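Local structure of ATP-dependent DNA helicase uvsW (Enterobacteria phage T4, 1RIF) at residues D175-Y180 with A186-I191; S101-Y106 with Q145-R150; I162-P165 with L169-Q172. The protein couples ATP hydrolysis to 3'-5' translocation and unwinding of duplex DNA, driving branch migration in phage recombination-dependent repair and processing of stalled replication forks. The protein carries 1 engineered substitution. All blocks are in the same frame, centred on the assembly; numbering follows the deposited sequence.

Contact 1: D175-Y180 with A186-I191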
ATOM      1  N   ASP A 175      -1.195   6.182 -19.978  1.00 18.43           N
ATOM      2  CA  ASP A 175      -0.482   6.265 -21.235  1.00 19.51           C
ATOM      3  C   ASP A 175       0.865   5.546 -21.154  1.00 20.42           C
ATOM      4  O   ASP A 175       1.254   4.861 -22.103  1.00 20.43           O
ATOM      5  CB  ASP A 175      -0.282   7.729 -21.628  1.00 20.57           C
ATOM      6  CG  ASP A 175      -1.575   8.399 -22.048  1.00 21.36           C
ATOM      7  OD1 ASP A 175      -2.604   7.696 -22.125  1.00 21.38           O
ATOM      8  OD2 ASP A 175      -1.561   9.624 -22.305  1.00 23.03           O
ATOM      9  N   ASP A 176       1.574   5.687 -20.030  1.00 19.73           N
ATOM     10  CA  ASP A 176       2.865   5.024 -19.873  1.00 18.42           C
ATOM     11  C   ASP A 176       2.709   3.518 -19.984  1.00 18.47           C
ATOM     12  O   ASP A 176       3.439   2.871 -20.731  1.00 17.73           O
ATOM     13  CB  ASP A 176       3.497   5.355 -18.524  1.00 21.67           C
ATOM     14  CG  ASP A 176       3.917   6.808 -18.409  1.00 25.35           C
ATOM     15  OD1 ASP A 176       4.105   7.466 -19.455  1.00 25.23           O
ATOM     16  OD2 ASP A 176       4.074   7.286 -17.262  1.00 28.37           O
ATOM     17  N   PHE A 177       1.761   2.968 -19.225  1.00 18.63           N
ATOM     18  CA  PHE A 177       1.486   1.526 -19.214  1.00 17.46           C
ATOM     19  C   PHE A 177       1.249   0.988 -20.619  1.00 17.45           C
ATOM     20  O   PHE A 177       1.697  -0.110 -20.956  1.00 18.72           O
ATOM     21  CB  PHE A 177       0.253   1.224 -18.340  1.00 19.09           C
ATOM     22  CG  PHE A 177       0.554   1.109 -16.856  1.00 21.09           C
ATOM     23  CD1 PHE A 177       1.534   1.900 -16.252  1.00 20.69           C
ATOM     24  CD2 PHE A 177      -0.154   0.206 -16.061  1.00 19.69           C
ATOM     25  CE1 PHE A 177       1.802   1.788 -14.885  1.00 19.99           C
ATOM     26  CE2 PHE A 177       0.112   0.093 -14.693  1.00 18.25           C
ATOM     27  CZ  PHE A 177       1.088   0.882 -14.109  1.00 16.35           C
ATOM     28  N   VAL A 178       0.536   1.756 -21.435  1.00 17.19           N
ATOM     29  CA  VAL A 178       0.251   1.340 -22.804  1.00 17.13           C
ATOM     30  C   VAL A 178       1.492   1.530 -23.690  1.00 19.28           C
ATOM     31  O   VAL A 178       1.718   0.755 -24.621  1.00 19.62           O
ATOM     32  CB  VAL A 178      -0.964   2.131 -23.389  1.00 16.87           C
ATOM     33  CG1 VAL A 178      -1.247   1.696 -24.823  1.00 15.17           C
ATOM     34  CG2 VAL A 178      -2.206   1.891 -22.530  1.00 14.17           C
ATOM     35  N   ASP A 179       2.307   2.546 -23.403  1.00 19.58           N
ATOM     36  CA  ASP A 179       3.513   2.764 -24.202  1.00 21.02           C
ATOM     37  C   ASP A 179       4.480   1.595 -24.019  1.00 20.74           C
ATOM     38  O   ASP A 179       5.136   1.163 -24.976  1.00 19.41           O
ATOM     39  CB  ASP A 179       4.202   4.074 -23.819  1.00 23.44           C
ATOM     40  CG  ASP A 179       5.369   4.413 -24.739  1.00 25.83           C
ATOM     41  OD1 ASP A 179       5.167   4.447 -25.969  1.00 26.50           O
ATOM     42  OD2 ASP A 179       6.488   4.653 -24.235  1.00 28.11           O
ATOM     43  N   TYR A 180       4.560   1.084 -22.791  1.00 18.54           N
ATOM     44  CA  TYR A 180       5.436  -0.051 -22.481  1.00 19.85           C
ATOM     45  C   TYR A 180       4.957  -1.295 -23.228  1.00 20.01           C
ATOM     46  O   TYR A 180       5.745  -2.194 -23.564  1.00 17.38           O
ATOM     47  CB  TYR A 180       5.407  -0.345 -20.979  1.00 18.38           C
ATOM     48  CG  TYR A 180       6.057   0.709 -20.128  1.00 18.42           C
ATOM     49  CD1 TYR A 180       5.445   1.157 -18.960  1.00 16.97           C
ATOM     50  CD2 TYR A 180       7.297   1.252 -20.481  1.00 19.27           C
ATOM     51  CE1 TYR A 180       6.044   2.116 -18.164  1.00 17.98           C
ATOM     52  CE2 TYR A 180       7.906   2.213 -19.685  1.00 18.90           C
ATOM     53  CZ  TYR A 180       7.269   2.638 -18.531  1.00 19.06           C
ATOM     54  OH  TYR A 180       7.857   3.588 -17.735  1.00 23.45           O
ATOM     55  N   ALA A 186      -8.110  -0.453 -23.020  1.00 19.90           N
ATOM     56  CA  ALA A 186      -9.356  -1.089 -22.615  1.00 18.77           C
ATOM     57  C   ALA A 186      -9.189  -1.765 -21.251  1.00 18.03           C
ATOM     58  O   ALA A 186     -10.170  -2.059 -20.566  1.00 18.83           O
ATOM     59  CB  ALA A 186      -9.787  -2.109 -23.664  1.00 16.35           C
ATOM     60  N   MET A 187      -7.939  -1.995 -20.861  1.00 18.07           N
ATOM     61  CA  MET A 187      -7.608  -2.636 -19.586  1.00 19.26           C
ATOM     62  C   MET A 187      -7.398  -1.643 -18.421  1.00 19.09           C
ATOM     63  O   MET A 187      -7.233  -2.046 -17.267  1.00 17.14           O
ATOM     64  CB  MET A 187      -6.322  -3.457 -19.748  1.00 20.70           C
ATOM     65  CG  MET A 187      -6.351  -4.518 -20.838  1.00 18.55           C
ATOM     66  SD  MET A 187      -4.696  -5.221 -21.096  1.00 20.31           S
ATOM     67  CE  MET A 187      -4.506  -6.251 -19.632  1.00 16.34           C
ATOM     68  N   ILE A 188      -7.399  -0.348 -18.720  1.00 20.28           N
ATOM     69  CA  ILE A 188      -7.160   0.655 -17.689  1.00 18.85           C
ATOM     70  C   ILE A 188      -8.263   1.708 -17.600  1.00 20.68           C
ATOM     71  O   ILE A 188      -8.474   2.494 -18.528  1.00 20.51           O
ATOM     72  CB  ILE A 188      -5.811   1.346 -17.944  1.00 18.55           C
ATOM     73  CG1 ILE A 188      -4.704   0.287 -18.021  1.00 16.85           C
ATOM     74  CG2 ILE A 188      -5.529   2.373 -16.853  1.00 18.95           C
ATOM     75  CD1 ILE A 188      -3.384   0.807 -18.552  1.00 14.99           C
ATOM     76  N   LYS A 189      -8.969   1.706 -16.472  1.00 20.89           N
ATOM     77  CA  LYS A 189     -10.051   2.656 -16.233  1.00 20.12           C
ATOM     78  C   LYS A 189      -9.553   3.828 -15.397  1.00 19.96           C
ATOM     79  O   LYS A 189      -9.028   3.635 -14.303  1.00 19.16           O
ATOM     80  CB  LYS A 189     -11.204   1.976 -15.488  1.00 21.38           C
ATOM     81  CG  LYS A 189     -12.348   2.914 -15.148  1.00 22.60           C
ATOM     82  CD  LYS A 189     -13.332   2.289 -14.181  1.00 25.52           C
ATOM     83  CE  LYS A 189     -14.469   3.264 -13.884  1.00 28.30           C
ATOM     84  NZ  LYS A 189     -15.241   2.911 -12.648  1.00 32.90           N
ATOM     85  N   LYS A 190      -9.702   5.041 -15.908  1.00 20.14           N
ATOM     86  CA  LYS A 190      -9.278   6.208 -15.144  1.00 22.99           C
ATOM     87  C   LYS A 190     -10.524   6.769 -14.468  1.00 23.15           C
ATOM     88  O   LYS A 190     -11.536   6.990 -15.125  1.00 22.15           O
ATOM     89  CB  LYS A 190      -8.648   7.257 -16.066  1.00 22.53           C
ATOM     90  CG  LYS A 190      -7.418   6.760 -16.814  1.00 24.71           C
ATOM     91  CD  LYS A 190      -6.710   7.876 -17.557  1.00 26.76           C
ATOM     92  CE  LYS A 190      -7.583   8.486 -18.640  1.00 28.93           C
ATOM     93  NZ  LYS A 190      -7.922   7.515 -19.716  1.00 33.30           N
ATOM     94  N   ILE A 191     -10.480   6.959 -13.156  1.00 24.45           N
ATOM     95  CA  ILE A 191     -11.640   7.505 -12.460  1.00 27.67           C
ATOM     96  C   ILE A 191     -11.378   8.940 -12.025  1.00 29.27           C
ATOM     97  O   ILE A 191     -10.229   9.371 -11.940  1.00 29.66           O
ATOM     98  CB  ILE A 191     -12.019   6.670 -11.216  1.00 29.32           C
ATOM     99  CG1 ILE A 191     -10.867   6.655 -10.209  1.00 30.77           C
ATOM    100  CG2 ILE A 191     -12.373   5.263 -11.636  1.00 30.21           C
ATOM    101  CD1 ILE A 191     -11.205   5.967  -8.902  1.00 31.46           C
TER
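The last turns of helix 167-180 run past the edge strand 188-190, with the CA atoms of Phe177 and Ile188 8.8 Å apart, a separation bridged by side chains alone; no hydrogen bond crosses it. Ile188 reaches out from the strand and ends in CD1, which lies 3.7 Å from CB of Phe177. The same methyl comes within 4.1 Å of Phe177 CD2, approaching the ring obliquely while the two side chains cross at about a right angle. CG1 of Ile188 stands anti to the carbonyl carbon (chi1 -55°), and the nearly straight run on to CD1 (chi2 168°) gives the chain its full reach towards the helix. Val178 adds a looser flank, its CG2 4.3 Å from that CD1. Branched aliphatic residues and a phenyl ring suit a greasy interface between helix and sheet, and the phenyl ring also meets Phe183. Asp175 OD1 and Lys190 NZ lie 5.8 Å apart, too far for a salt bridge, though the opposite charges may attract weakly; Asp175 OD1 hydrogen-bonds to His185 NE2. This is helix-on-sheet packing of a beta-alpha-beta unit in the RecA-like ATP-binding domain of an SF2 helicase.

Contact 2: S101-Y106 with Q145-R150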
ATOM      1  N   SER A 101      12.308 -11.960 -18.677  1.00 23.35           N
ATOM      2  CA  SER A 101      12.869 -12.138 -20.007  1.00 24.53           C
ATOM      3  C   SER A 101      11.838 -12.460 -21.079  1.00 24.06           C
ATOM      4  O   SER A 101      12.155 -12.408 -22.259  1.00 25.67           O
ATOM      5  CB  SER A 101      13.959 -13.215 -19.987  1.00 24.75           C
ATOM      6  OG  SER A 101      13.421 -14.475 -19.634  1.00 28.22           O
ATOM      7  N   LYS A 102      10.610 -12.780 -20.686  1.00 24.13           N
ATOM      8  CA  LYS A 102       9.571 -13.087 -21.670  1.00 25.46           C
ATOM      9  C   LYS A 102       8.779 -11.834 -22.045  1.00 24.64           C
ATOM     10  O   LYS A 102       7.979 -11.840 -22.982  1.00 24.16           O
ATOM     11  CB  LYS A 102       8.624 -14.171 -21.135  1.00 25.55           C
ATOM     12  CG  LYS A 102       7.641 -13.724 -20.062  1.00 28.43           C
ATOM     13  CD  LYS A 102       6.295 -13.379 -20.666  1.00 29.19           C
ATOM     14  CE  LYS A 102       5.279 -12.978 -19.600  1.00 29.85           C
ATOM     15  NZ  LYS A 102       4.921 -14.108 -18.710  1.00 29.14           N
ATOM     16  N   LEU A 103       9.019 -10.757 -21.312  1.00 23.21           N
ATOM     17  CA  LEU A 103       8.333  -9.497 -21.552  1.00 23.40           C
ATOM     18  C   LEU A 103       9.023  -8.697 -22.660  1.00 24.86           C
ATOM     19  O   LEU A 103      10.252  -8.690 -22.757  1.00 26.36           O
ATOM     20  CB  LEU A 103       8.324  -8.666 -20.265  1.00 21.69           C
ATOM     21  CG  LEU A 103       7.742  -9.319 -19.008  1.00 21.45           C
ATOM     22  CD1 LEU A 103       8.022  -8.438 -17.802  1.00 21.92           C
ATOM     23  CD2 LEU A 103       6.241  -9.529 -19.171  1.00 22.08           C
ATOM     24  N   GLU A 104       8.229  -8.029 -23.494  1.00 23.95           N
ATOM     25  CA  GLU A 104       8.765  -7.190 -24.560  1.00 25.61           C
ATOM     26  C   GLU A 104       8.319  -5.766 -24.242  1.00 25.34           C
ATOM     27  O   GLU A 104       7.234  -5.342 -24.633  1.00 26.48           O
ATOM     28  CB  GLU A 104       8.220  -7.625 -25.923  1.00 28.02           C
ATOM     29  CG  GLU A 104       8.342  -9.119 -26.188  1.00 32.25           C
ATOM     30  CD  GLU A 104       8.239  -9.474 -27.666  1.00 35.48           C
ATOM     31  OE1 GLU A 104       7.424  -8.846 -28.383  1.00 36.11           O
ATOM     32  OE2 GLU A 104       8.971 -10.392 -28.104  1.00 37.09           O
ATOM     33  N   ILE A 105       9.159  -5.038 -23.513  1.00 25.89           N
ATOM     34  CA  ILE A 105       8.852  -3.672 -23.101  1.00 24.14           C
ATOM     35  C   ILE A 105       9.356  -2.669 -24.124  1.00 24.02           C
ATOM     36  O   ILE A 105      10.451  -2.821 -24.663  1.00 22.95           O
ATOM     37  CB  ILE A 105       9.478  -3.377 -21.721  1.00 23.56           C
ATOM     38  CG1 ILE A 105       9.045  -4.458 -20.730  1.00 24.14           C
ATOM     39  CG2 ILE A 105       9.028  -2.025 -21.210  1.00 21.68           C
ATOM     40  CD1 ILE A 105       9.753  -4.376 -19.396  1.00 27.40           C
ATOM     41  N   TYR A 106       8.558  -1.637 -24.382  1.00 23.89           N
ATOM     42  CA  TYR A 106       8.919  -0.620 -25.369  1.00 23.62           C
ATOM     43  C   TYR A 106       8.912   0.812 -24.867  1.00 23.76           C
ATOM     44  O   TYR A 106       8.485   1.113 -23.753  1.00 23.21           O
ATOM     45  CB  TYR A 106       7.973  -0.677 -26.583  1.00 22.33           C
ATOM     46  CG  TYR A 106       8.027  -1.950 -27.397  1.00 23.77           C
ATOM     47  CD1 TYR A 106       7.491  -3.144 -26.902  1.00 24.09           C
ATOM     48  CD2 TYR A 106       8.600  -1.962 -28.668  1.00 22.76           C
ATOM     49  CE1 TYR A 106       7.521  -4.321 -27.657  1.00 24.88           C
ATOM     50  CE2 TYR A 106       8.636  -3.133 -29.430  1.00 24.53           C
ATOM     51  CZ  TYR A 106       8.094  -4.305 -28.918  1.00 25.18           C
ATOM     52  OH  TYR A 106       8.115  -5.457 -29.668  1.00 27.43           O
ATOM     53  N   GLN A 145       5.976   0.257 -11.369  1.00 14.61           N
ATOM     54  CA  GLN A 145       4.553   0.084 -11.116  1.00 15.38           C
ATOM     55  C   GLN A 145       3.894  -0.794 -12.191  1.00 14.61           C
ATOM     56  O   GLN A 145       3.048  -1.636 -11.885  1.00 15.50           O
ATOM     57  CB  GLN A 145       3.882   1.460 -11.036  1.00 14.13           C
ATOM     58  CG  GLN A 145       4.170   2.177  -9.724  1.00 15.58           C
ATOM     59  CD  GLN A 145       3.702   3.619  -9.717  1.00 16.19           C
ATOM     60  OE1 GLN A 145       4.327   4.481 -10.328  1.00 19.61           O
ATOM     61  NE2 GLN A 145       2.596   3.887  -9.034  1.00 15.71           N
ATOM     62  N   ALA A 146       4.291  -0.602 -13.447  1.00 17.15           N
ATOM     63  CA  ALA A 146       3.751  -1.397 -14.560  1.00 15.57           C
ATOM     64  C   ALA A 146       4.124  -2.870 -14.402  1.00 15.25           C
ATOM     65  O   ALA A 146       3.300  -3.750 -14.630  1.00 15.63           O
ATOM     66  CB  ALA A 146       4.282  -0.876 -15.895  1.00 12.86           C
ATOM     67  N   LEU A 147       5.366  -3.139 -14.010  1.00 15.35           N
ATOM     68  CA  LEU A 147       5.813  -4.519 -13.834  1.00 15.94           C
ATOM     69  C   LEU A 147       5.082  -5.199 -12.678  1.00 15.90           C
ATOM     70  O   LEU A 147       4.696  -6.363 -12.773  1.00 16.84           O
ATOM     71  CB  LEU A 147       7.329  -4.558 -13.619  1.00 15.06           C
ATOM     72  CG  LEU A 147       8.091  -4.220 -14.901  1.00 12.94           C
ATOM     73  CD1 LEU A 147       9.590  -4.188 -14.657  1.00 13.85           C
ATOM     74  CD2 LEU A 147       7.746  -5.270 -15.942  1.00 12.96           C
ATOM     75  N   LEU A 148       4.894  -4.461 -11.590  1.00 16.16           N
ATOM     76  CA  LEU A 148       4.184  -4.965 -10.425  1.00 15.69           C
ATOM     77  C   LEU A 148       2.731  -5.308 -10.796  1.00 16.01           C
ATOM     78  O   LEU A 148       2.230  -6.362 -10.412  1.00 17.47           O
ATOM     79  CB  LEU A 148       4.216  -3.915  -9.309  1.00 12.83           C
ATOM     80  CG  LEU A 148       5.536  -3.802  -8.553  1.00 11.85           C
ATOM     81  CD1 LEU A 148       5.536  -2.504  -7.771  1.00 11.03           C
ATOM     82  CD2 LEU A 148       5.719  -4.999  -7.633  1.00 10.22           C
ATOM     83  N   ALA A 149       2.065  -4.426 -11.543  1.00 14.94           N
ATOM     84  CA  ALA A 149       0.681  -4.669 -11.965  1.00 15.98           C
ATOM     85  C   ALA A 149       0.589  -5.837 -12.971  1.00 18.10           C
ATOM     86  O   ALA A 149      -0.325  -6.658 -12.888  1.00 16.76           O
ATOM     87  CB  ALA A 149       0.081  -3.394 -12.561  1.00 15.51           C
ATOM     88  N   ARG A 150       1.537  -5.904 -13.909  1.00 18.03           N
ATOM     89  CA  ARG A 150       1.609  -6.986 -14.905  1.00 18.78           C
ATOM     90  C   ARG A 150       1.693  -8.336 -14.183  1.00 18.51           C
ATOM     91  O   ARG A 150       0.966  -9.277 -14.497  1.00 18.71           O
ATOM     92  CB  ARG A 150       2.882  -6.852 -15.743  1.00 19.33           C
ATOM     93  CG  ARG A 150       2.772  -7.215 -17.215  1.00 22.14           C
ATOM     94  CD  ARG A 150       1.966  -8.458 -17.527  1.00 25.03           C
ATOM     95  NE  ARG A 150       1.064  -8.137 -18.631  1.00 27.79           N
ATOM     96  CZ  ARG A 150       0.695  -8.970 -19.599  1.00 27.44           C
ATOM     97  NH1 ARG A 150       1.138 -10.216 -19.630  1.00 28.81           N
ATOM     98  NH2 ARG A 150      -0.111  -8.533 -20.555  1.00 26.58           N
TER
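Apolar contact between Leu103, Ile105 and Leu147 joins the segments, and one methyl of the helix serves both loop residues. CD2 of Leu147 lies 3.7 Å from CD1 of Leu103, the two leucines meeting by the ends of their branches with their chains at a slant. It also lies 4.1 Å from CD1 of Ile105, whose chain comes across at about a right angle. CG of Leu103 lies anti to the carbonyl carbon (chi1 -55°), which extends the branch from the loop towards the helix. Leucine suits position 147 because it is long enough for its CD2 to reach alternate residues of the extended loop, Leu103 and Ile105, whereas Ile105 lies deeper, against Tyr180 and Pro114.

Charged groups border this patch rather than enter it. Lys102 NZ and Arg150 NH1 are 5.5 Å apart, and Glu154 forms salt bridges with both, which probably offsets their mutual repulsion. Arg150 also donates from NH2 to Leu182 O.

No hydrogen bond links the two segments, so the loop is held to the helix here by packing. The contact joins the loop between helix 93-101 and strand 106-107 to helix 141-155, the helix that follows the P-loop in RecA-like helicase motor domains.

Contact 3: I162-P165 with L169-Q172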
ATOM      1  N   ILE A 162      -4.279   2.034  -8.564  1.00 15.00           N
ATOM      2  CA  ILE A 162      -3.083   2.852  -8.579  1.00 14.79           C
ATOM      3  C   ILE A 162      -3.518   4.274  -8.255  1.00 13.97           C
ATOM      4  O   ILE A 162      -4.354   4.837  -8.950  1.00 14.56           O
ATOM      5  CB  ILE A 162      -2.405   2.800  -9.957  1.00 15.88           C
ATOM      6  CG1 ILE A 162      -2.179   1.338 -10.349  1.00 16.00           C
ATOM      7  CG2 ILE A 162      -1.059   3.544  -9.922  1.00 15.13           C
ATOM      8  CD1 ILE A 162      -1.625   1.170 -11.729  1.00 20.62           C
ATOM      9  N   ILE A 163      -2.961   4.838  -7.187  1.00 13.78           N
ATOM     10  CA  ILE A 163      -3.302   6.197  -6.754  1.00 13.50           C
ATOM     11  C   ILE A 163      -2.174   7.166  -7.124  1.00 13.38           C
ATOM     12  O   ILE A 163      -1.024   6.949  -6.769  1.00 13.25           O
ATOM     13  CB  ILE A 163      -3.547   6.240  -5.206  1.00 12.72           C
ATOM     14  CG1 ILE A 163      -4.622   5.211  -4.821  1.00 14.95           C
ATOM     15  CG2 ILE A 163      -3.982   7.648  -4.764  1.00 12.00           C
ATOM     16  CD1 ILE A 163      -4.928   5.123  -3.315  1.00 16.24           C
ATOM     17  N   VAL A 164      -2.501   8.225  -7.853  1.00 16.12           N
ATOM     18  CA  VAL A 164      -1.489   9.200  -8.248  1.00 18.05           C
ATOM     19  C   VAL A 164      -1.846  10.567  -7.667  1.00 19.33           C
ATOM     20  O   VAL A 164      -3.001  10.815  -7.322  1.00 19.65           O
ATOM     21  CB  VAL A 164      -1.337   9.293  -9.808  1.00 17.16           C
ATOM     22  CG1 VAL A 164      -0.875   7.951 -10.363  1.00 16.88           C
ATOM     23  CG2 VAL A 164      -2.641   9.746 -10.454  1.00 17.10           C
ATOM     24  N   PRO A 165      -0.855  11.466  -7.542  1.00 20.11           N
ATOM     25  CA  PRO A 165      -1.118  12.796  -6.984  1.00 20.63           C
ATOM     26  C   PRO A 165      -2.074  13.738  -7.717  1.00 21.27           C
ATOM     27  O   PRO A 165      -2.739  14.549  -7.068  1.00 23.03           O
ATOM     28  CB  PRO A 165       0.284  13.387  -6.809  1.00 20.67           C
ATOM     29  CG  PRO A 165       1.113  12.652  -7.799  1.00 22.62           C
ATOM     30  CD  PRO A 165       0.589  11.248  -7.739  1.00 19.70           C
ATOM     31  N   LEU A 169      -1.690  13.197 -13.925  1.00 18.60           N
ATOM     32  CA  LEU A 169      -0.834  12.027 -13.757  1.00 18.77           C
ATOM     33  C   LEU A 169      -1.604  10.724 -13.917  1.00 18.39           C
ATOM     34  O   LEU A 169      -1.023   9.664 -14.148  1.00 18.45           O
ATOM     35  CB  LEU A 169      -0.139  12.079 -12.396  1.00 17.59           C
ATOM     36  CG  LEU A 169       0.896  13.200 -12.346  1.00 16.43           C
ATOM     37  CD1 LEU A 169       1.382  13.397 -10.934  1.00 16.69           C
ATOM     38  CD2 LEU A 169       2.049  12.849 -13.273  1.00 18.16           C
ATOM     39  N   THR A 170      -2.918  10.817 -13.774  1.00 19.27           N
ATOM     40  CA  THR A 170      -3.805   9.680 -13.943  1.00 19.45           C
ATOM     41  C   THR A 170      -3.716   9.286 -15.416  1.00 20.25           C
ATOM     42  O   THR A 170      -3.525   8.118 -15.757  1.00 20.30           O
ATOM     43  CB  THR A 170      -5.245  10.087 -13.562  1.00 19.24           C
ATOM     44  OG1 THR A 170      -5.392   9.997 -12.134  1.00 21.32           O
ATOM     45  CG2 THR A 170      -6.271   9.221 -14.251  1.00 20.73           C
ATOM     46  N   THR A 171      -3.825  10.285 -16.282  1.00 21.09           N
ATOM     47  CA  THR A 171      -3.744  10.087 -17.724  1.00 23.06           C
ATOM     48  C   THR A 171      -2.353   9.650 -18.147  1.00 21.50           C
ATOM     49  O   THR A 171      -2.199   8.786 -19.006  1.00 21.14           O
ATOM     50  CB  THR A 171      -4.082  11.382 -18.476  1.00 24.48           C
ATOM     51  OG1 THR A 171      -5.462  11.709 -18.265  1.00 28.89           O
ATOM     52  CG2 THR A 171      -3.823  11.220 -19.952  1.00 25.35           C
ATOM     53  N   GLN A 172      -1.341  10.257 -17.537  1.00 20.64           N
ATOM     54  CA  GLN A 172       0.051   9.945 -17.839  1.00 20.91           C
ATOM     55  C   GLN A 172       0.397   8.503 -17.486  1.00 20.11           C
ATOM     56  O   GLN A 172       1.080   7.817 -18.245  1.00 19.59           O
ATOM     57  CB  GLN A 172       0.975  10.900 -17.077  1.00 22.35           C
ATOM     58  CG  GLN A 172       2.446  10.732 -17.415  1.00 28.66           C
ATOM     59  CD  GLN A 172       3.363  11.613 -16.572  1.00 30.86           C
ATOM     60  OE1 GLN A 172       3.229  12.841 -16.550  1.00 34.18           O
ATOM     61  NE2 GLN A 172       4.308  10.987 -15.884  1.00 32.44           N
TER
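The pyrrolidine of Pro165 is the one side-chain ring in the contact, and it meets Leu169 through the CG corner rather than by a broad face. Leu169 CD1 is modelled 3.2 Å from Pro165 CG, tighter than two carbons normally allow, so the precise spacing is doubtful. The neighbouring ring atom CD sits 3.9 Å from the same methyl, and the ring and the leucine chain cross at about a right angle. There is no stacking.

Val164 carries the buried half. With CG1 anti to the carbonyl carbon (chi1 -62°), CG2 is left between the backbone N and that carbon. From there CG2 meets the first turn of the helix, 3.2 Å from Thr170 OG1. The same methyl lies 3.9 Å from CB of Leu169. A beta-branched valine suits this spot, filling the short gap between chain and helix without a long, flexible arm. Thr170 is equally compact; its hydroxyl faces the valine methyl while its side chain as a whole crosses the valine at about a right angle.

CA atoms of Val164 and Thr170 are 6.2 Å apart, reflecting how sharply the chain turns from strand to helix; Leu169 N hydrogen-bonds to Thr166 OG1 within that turn. Val164 also touches Met173 farther along helix 167-180 and pairs by its backbone with Gly210, while Thr170 leans on Val209 of strand 207-210 and Lys190 of strand 188-190.

Helix 167-180 ties contacts 3 and 1 together: contact 3 packs its start against the turn leaving strand 159-163, contact 1 its end against the edge strand 188-190. Their centres are 10 Å apart, bridged by packing of Phe177 CE2 on Ile162 CD1 at 3.6 Å. Contact 2, centred 13 Å from contact 1, joins through a probable hydrogen bond between Tyr180 O and Tyr106 N (3.0 Å) and packing of Phe177 on Ala146. The predicted ATP site, which carries the engineered substitution, lies nearby: the side chain of Phe177 is about 5 Å from that of Ser142, and Tyr180 OH hydrogen-bonds to Ser142 OG.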